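Local coordinates for protein cytochrome c (Pseudomonas aeruginosa, PDB 6RTE) that probably oxidises dihydro-heme d1 to heme d1, the last step in making the cofactor of cytochrome cd1 nitrite reductase, in a protein joining an eight-bladed beta-propeller to a heme c domain, at residues 138-149 / 205-213. Numbering follows the deposited sequence.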
loop_
_atom_site.group_PDB
_atom_site.type_symbol
_atom_site.label_atom_id
_atom_site.label_comp_id
_atom_site.label_asym_id
_atom_site.label_seq_id
_atom_site.Cartn_x
_atom_site.Cartn_y
_atom_site.Cartn_z
ATOM N N SER A 138 -0.732 -25.088 -14.677
ATOM C CA SER A 138 0.335 -24.151 -14.325
ATOM C C SER A 138 0.910 -23.447 -15.554
ATOM O O SER A 138 2.074 -23.044 -15.564
ATOM C CB SER A 138 1.431 -24.869 -13.541
ATOM O OG SER A 138 1.008 -25.103 -12.199
ATOM N N ARG A 139 0.098 -23.268 -16.563
ATOM C CA ARG A 139 0.488 -22.655 -17.816
ATOM C C ARG A 139 -0.250 -21.334 -17.995
ATOM O O ARG A 139 -1.449 -21.271 -17.731
ATOM C CB ARG A 139 0.149 -23.610 -18.970
ATOM C CG ARG A 139 0.049 -22.982 -20.335
ATOM C CD ARG A 139 -0.428 -23.998 -21.371
ATOM N NE ARG A 139 -0.056 -23.564 -22.713
ATOM C CZ ARG A 139 0.976 -24.041 -23.406
ATOM N NH1 ARG A 139 1.745 -25.007 -22.914
ATOM N NH2 ARG A 139 1.230 -23.553 -24.610
ATOM N N PRO A 140 0.427 -20.267 -18.423
ATOM C CA PRO A 140 -0.311 -19.044 -18.775
ATOM C C PRO A 140 -1.352 -19.335 -19.843
ATOM O O PRO A 140 -1.057 -19.940 -20.877
ATOM C CB PRO A 140 0.781 -18.095 -19.278
ATOM C CG PRO A 140 2.032 -18.571 -18.601
ATOM C CD PRO A 140 1.884 -20.076 -18.540
ATOM N N ARG A 141 -2.585 -18.920 -19.578
ATOM C CA ARG A 141 -3.678 -19.105 -20.524
ATOM C C ARG A 141 -3.662 -18.089 -21.655
ATOM O O ARG A 141 -4.483 -18.187 -22.573
ATOM C CB ARG A 141 -5.016 -19.026 -19.790
ATOM C CG ARG A 141 -5.409 -20.299 -19.067
ATOM C CD ARG A 141 -6.742 -20.097 -18.374
ATOM N NE ARG A 141 -7.500 -21.335 -18.216
ATOM C CZ ARG A 141 -8.166 -21.934 -19.198
ATOM N NH1 ARG A 141 -8.156 -21.425 -20.424
ATOM N NH2 ARG A 141 -8.838 -23.053 -18.952
ATOM N N PHE A 142 -2.731 -17.146 -21.625
ATOM C CA PHE A 142 -2.671 -16.037 -22.564
ATOM C C PHE A 142 -1.323 -16.068 -23.268
ATOM O O PHE A 142 -0.416 -16.813 -22.888
ATOM C CB PHE A 142 -2.859 -14.712 -21.820
ATOM C CG PHE A 142 -2.044 -14.625 -20.569
ATOM C CD1 PHE A 142 -0.701 -14.300 -20.622
ATOM C CD2 PHE A 142 -2.611 -14.911 -19.335
ATOM C CE1 PHE A 142 0.055 -14.241 -19.485
ATOM C CE2 PHE A 142 -1.867 -14.848 -18.198
ATOM C CZ PHE A 142 -0.526 -14.516 -18.260
ATOM N N GLU A 143 -1.191 -15.222 -24.291
ATOM C CA GLU A 143 0.048 -15.136 -25.048
ATOM C C GLU A 143 0.967 -14.022 -24.563
ATOM O O GLU A 143 2.157 -14.039 -24.888
ATOM C CB GLU A 143 -0.271 -14.953 -26.542
ATOM C CG GLU A 143 -1.202 -16.047 -27.082
ATOM C CD GLU A 143 -0.994 -16.374 -28.553
ATOM O OE1 GLU A 143 -1.670 -15.754 -29.405
ATOM O OE2 GLU A 143 -0.170 -17.270 -28.861
ATOM N N ALA A 144 0.460 -13.084 -23.770
ATOM C CA ALA A 144 1.288 -11.988 -23.289
ATOM C C ALA A 144 2.433 -12.507 -22.421
ATOM O O ALA A 144 2.350 -13.570 -21.797
ATOM C CB ALA A 144 0.441 -10.998 -22.489
ATOM N N ASP A 145 3.506 -11.741 -22.384
ATOM C CA ASP A 145 4.666 -12.087 -21.571
ATOM C C ASP A 145 4.293 -12.035 -20.092
ATOM O O ASP A 145 3.937 -10.958 -19.583
ATOM C CB ASP A 145 5.813 -11.129 -21.900
ATOM C CG ASP A 145 7.019 -11.310 -20.990
ATOM O OD1 ASP A 145 7.039 -12.258 -20.168
ATOM O OD2 ASP A 145 7.952 -10.484 -21.107
ATOM N N PRO A 146 4.340 -13.157 -19.367
ATOM C CA PRO A 146 3.948 -13.117 -17.943
ATOM C C PRO A 146 4.780 -12.157 -17.108
ATOM O O PRO A 146 4.279 -11.608 -16.104
ATOM C CB PRO A 146 4.151 -14.563 -17.470
ATOM C CG PRO A 146 4.193 -15.392 -18.722
ATOM C CD PRO A 146 4.760 -14.505 -19.792
ATOM N N LEU A 147 6.037 -11.947 -17.468
ATOM C CA LEU A 147 6.930 -11.109 -16.677
ATOM C C LEU A 147 6.819 -9.626 -17.016
ATOM O O LEU A 147 7.464 -8.804 -16.352
ATOM C CB LEU A 147 8.383 -11.577 -16.868
ATOM C CG LEU A 147 8.654 -12.991 -16.341
ATOM C CD1 LEU A 147 10.098 -13.399 -16.614
ATOM C CD2 LEU A 147 8.339 -13.107 -14.855
ATOM N N ASN A 148 6.024 -9.253 -18.020
ATOM C CA ASN A 148 5.811 -7.844 -18.318
ATOM C C ASN A 148 4.373 -7.405 -18.065
ATOM O O ASN A 148 3.992 -6.303 -18.471
ATOM C CB ASN A 148 6.212 -7.538 -19.763
ATOM C CG ASN A 148 6.643 -6.095 -19.943
ATOM O OD1 ASN A 148 6.925 -5.388 -18.969
ATOM N ND2 ASN A 148 6.709 -5.652 -21.191
ATOM N N LEU A 149 3.572 -8.240 -17.409
ATOM C CA LEU A 149 2.224 -7.850 -17.015
ATOM C C LEU A 149 2.248 -6.722 -15.992
ATOM O O LEU A 149 3.087 -6.697 -15.084
ATOM C CB LEU A 149 1.479 -9.037 -16.402
ATOM C CG LEU A 149 1.177 -10.236 -17.300
ATOM C CD1 LEU A 149 0.524 -11.331 -16.460
ATOM C CD2 LEU A 149 0.297 -9.829 -18.468
ATOM N N TYR A 205 -4.668 -14.132 -6.206
ATOM C CA TYR A 205 -5.061 -14.163 -7.608
ATOM C C TYR A 205 -3.975 -14.850 -8.417
ATOM O O TYR A 205 -2.794 -14.517 -8.281
ATOM C CB TYR A 205 -5.293 -12.741 -8.129
ATOM C CG TYR A 205 -5.890 -12.658 -9.511
ATOM C CD1 TYR A 205 -7.260 -12.742 -9.696
ATOM C CD2 TYR A 205 -5.086 -12.465 -10.625
ATOM C CE1 TYR A 205 -7.820 -12.646 -10.960
ATOM C CE2 TYR A 205 -5.642 -12.373 -11.899
ATOM C CZ TYR A 205 -7.006 -12.463 -12.050
ATOM O OH TYR A 205 -7.564 -12.368 -13.284
ATOM N N ASP A 206 -4.377 -15.795 -9.260
ATOM C CA ASP A 206 -3.470 -16.558 -10.108
ATOM C C ASP A 206 -3.411 -15.889 -11.476
ATOM O O ASP A 206 -4.364 -15.971 -12.255
ATOM C CB ASP A 206 -3.945 -18.002 -10.225
ATOM C CG ASP A 206 -3.067 -18.840 -11.150
ATOM O OD1 ASP A 206 -2.033 -18.338 -11.644
ATOM O OD2 ASP A 206 -3.433 -20.007 -11.382
ATOM N N LEU A 207 -2.292 -15.218 -11.768
ATOM C CA LEU A 207 -2.184 -14.498 -13.035
ATOM C C LEU A 207 -2.199 -15.443 -14.223
ATOM O O LEU A 207 -2.713 -15.080 -15.293
ATOM C CB LEU A 207 -0.915 -13.646 -13.056
ATOM C CG LEU A 207 -0.914 -12.414 -12.144
ATOM C CD1 LEU A 207 0.503 -11.871 -11.977
ATOM C CD2 LEU A 207 -1.847 -11.341 -12.695
ATOM N N TYR A 208 -1.650 -16.654 -14.075
ATOM C CA TYR A 208 -1.615 -17.569 -15.211
ATOM C C TYR A 208 -3.017 -18.004 -15.631
ATOM O O TYR A 208 -3.296 -18.146 -16.827
ATOM C CB TYR A 208 -0.782 -18.815 -14.902
ATOM C CG TYR A 208 0.705 -18.593 -14.837
ATOM C CD1 TYR A 208 1.246 -17.320 -14.916
ATOM C CD2 TYR A 208 1.571 -19.669 -14.682
ATOM C CE1 TYR A 208 2.605 -17.113 -14.827
ATOM C CE2 TYR A 208 2.936 -19.475 -14.601
ATOM C CZ TYR A 208 3.448 -18.195 -14.678
ATOM O OH TYR A 208 4.800 -17.987 -14.599
ATOM N N ASN A 209 -3.896 -18.248 -14.675
ATOM C CA ASN A 209 -5.248 -18.696 -15.000
ATOM C C ASN A 209 -6.282 -17.589 -14.905
ATOM O O ASN A 209 -7.456 -17.834 -15.193
ATOM C CB ASN A 209 -5.638 -19.863 -14.094
ATOM C CG ASN A 209 -4.913 -21.153 -14.479
ATOM O OD1 ASN A 209 -5.282 -21.816 -15.436
ATOM N ND2 ASN A 209 -3.861 -21.483 -13.739
ATOM N N LEU A 210 -5.863 -16.374 -14.545
ATOM C CA LEU A 210 -6.750 -15.222 -14.425
ATOM C C LEU A 210 -7.958 -15.560 -13.553
ATOM O O LEU A 210 -9.114 -15.361 -13.929
ATOM C CB LEU A 210 -7.169 -14.714 -15.809
ATOM C CG LEU A 210 -5.970 -14.350 -16.707
ATOM C CD1 LEU A 210 -6.417 -14.007 -18.126
ATOM C CD2 LEU A 210 -5.153 -13.195 -16.114
ATOM N N LYS A 211 -7.670 -16.071 -12.358
ATOM C CA LYS A 211 -8.710 -16.519 -11.439
ATOM C C LYS A 211 -8.353 -16.172 -10.008
ATOM O O LYS A 211 -7.179 -16.231 -9.618
ATOM C CB LYS A 211 -8.921 -18.037 -11.548
ATOM C CG LYS A 211 -9.710 -18.463 -12.785
ATOM C CD LYS A 211 -9.723 -19.970 -12.922
ATOM C CE LYS A 211 -10.503 -20.396 -14.162
ATOM N NZ LYS A 211 -11.882 -19.848 -14.115
ATOM N N VAL A 212 -9.371 -15.803 -9.225
ATOM C CA VAL A 212 -9.224 -15.728 -7.784
ATOM C C VAL A 212 -9.052 -17.139 -7.239
ATOM O O VAL A 212 -9.875 -18.022 -7.497
ATOM C CB VAL A 212 -10.443 -15.033 -7.146
ATOM C CG1 VAL A 212 -10.334 -15.047 -5.642
ATOM C CG2 VAL A 212 -10.594 -13.601 -7.659
ATOM N N VAL A 213 -7.980 -17.349 -6.481
ATOM C CA VAL A 213 -7.684 -18.652 -5.881
ATOM C C VAL A 213 -8.345 -18.780 -4.513
ATOM O O VAL A 213 -9.007 -19.782 -4.213
ATOM C CB VAL A 213 -6.154 -18.831 -5.767
ATOM C CG1 VAL A 213 -5.807 -20.051 -4.903
ATOM C CG2 VAL A 213 -5.524 -18.934 -7.156
HETATM O O HOH W 1 -3.325 -22.755 -17.012
HETATM O O HOH W 2 -7.927 -21.933 -15.641
#
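P140 lies flat on one face of the Y208 ring, a CH-pi contact with CG 3.9 Å from the ring centroid and only 5° off its normal. Proline suits the place because its rigid ring offers polarised C-H groups to the aromatic cloud. The CB of P146 reaches Y208 CE1 at 4.0 Å, while S138 O lies at the ring edge near CD2, so the tyrosine packs along the loop 138-149. F142 takes the cramped rotamer between its backbone N and carbonyl carbon (chi1 46°), which brings its CE2 edge to L207 O at 3.0 Å, nearly in the ring plane; its CD2 also packs against L210 CD1. One direct hydrogen bond joins the backbones: R141 N to Y208 O, 2.9 Å and fairly straight at 162°.

N209 OD1 accepts from two waters, one bonded to R139 O, the other to NE of the poorly ordered R141, probably a less firm link. Its ND2 donates to D206 OD2 and P137 O, which probably keeps OD1 turned to the waters. D206 OD1 closes an Asx turn with Y208 N, and OD2 also pairs with R191 in a salt bridge. The hairpin loop, with a G1 beta bulge where L210 and K211 face D206, links strands 201-206 and 211-217 of a propeller blade. Ring packing and one backbone bond thus position the loop leading into strand 150-154, while water joins the more exposed R141 side.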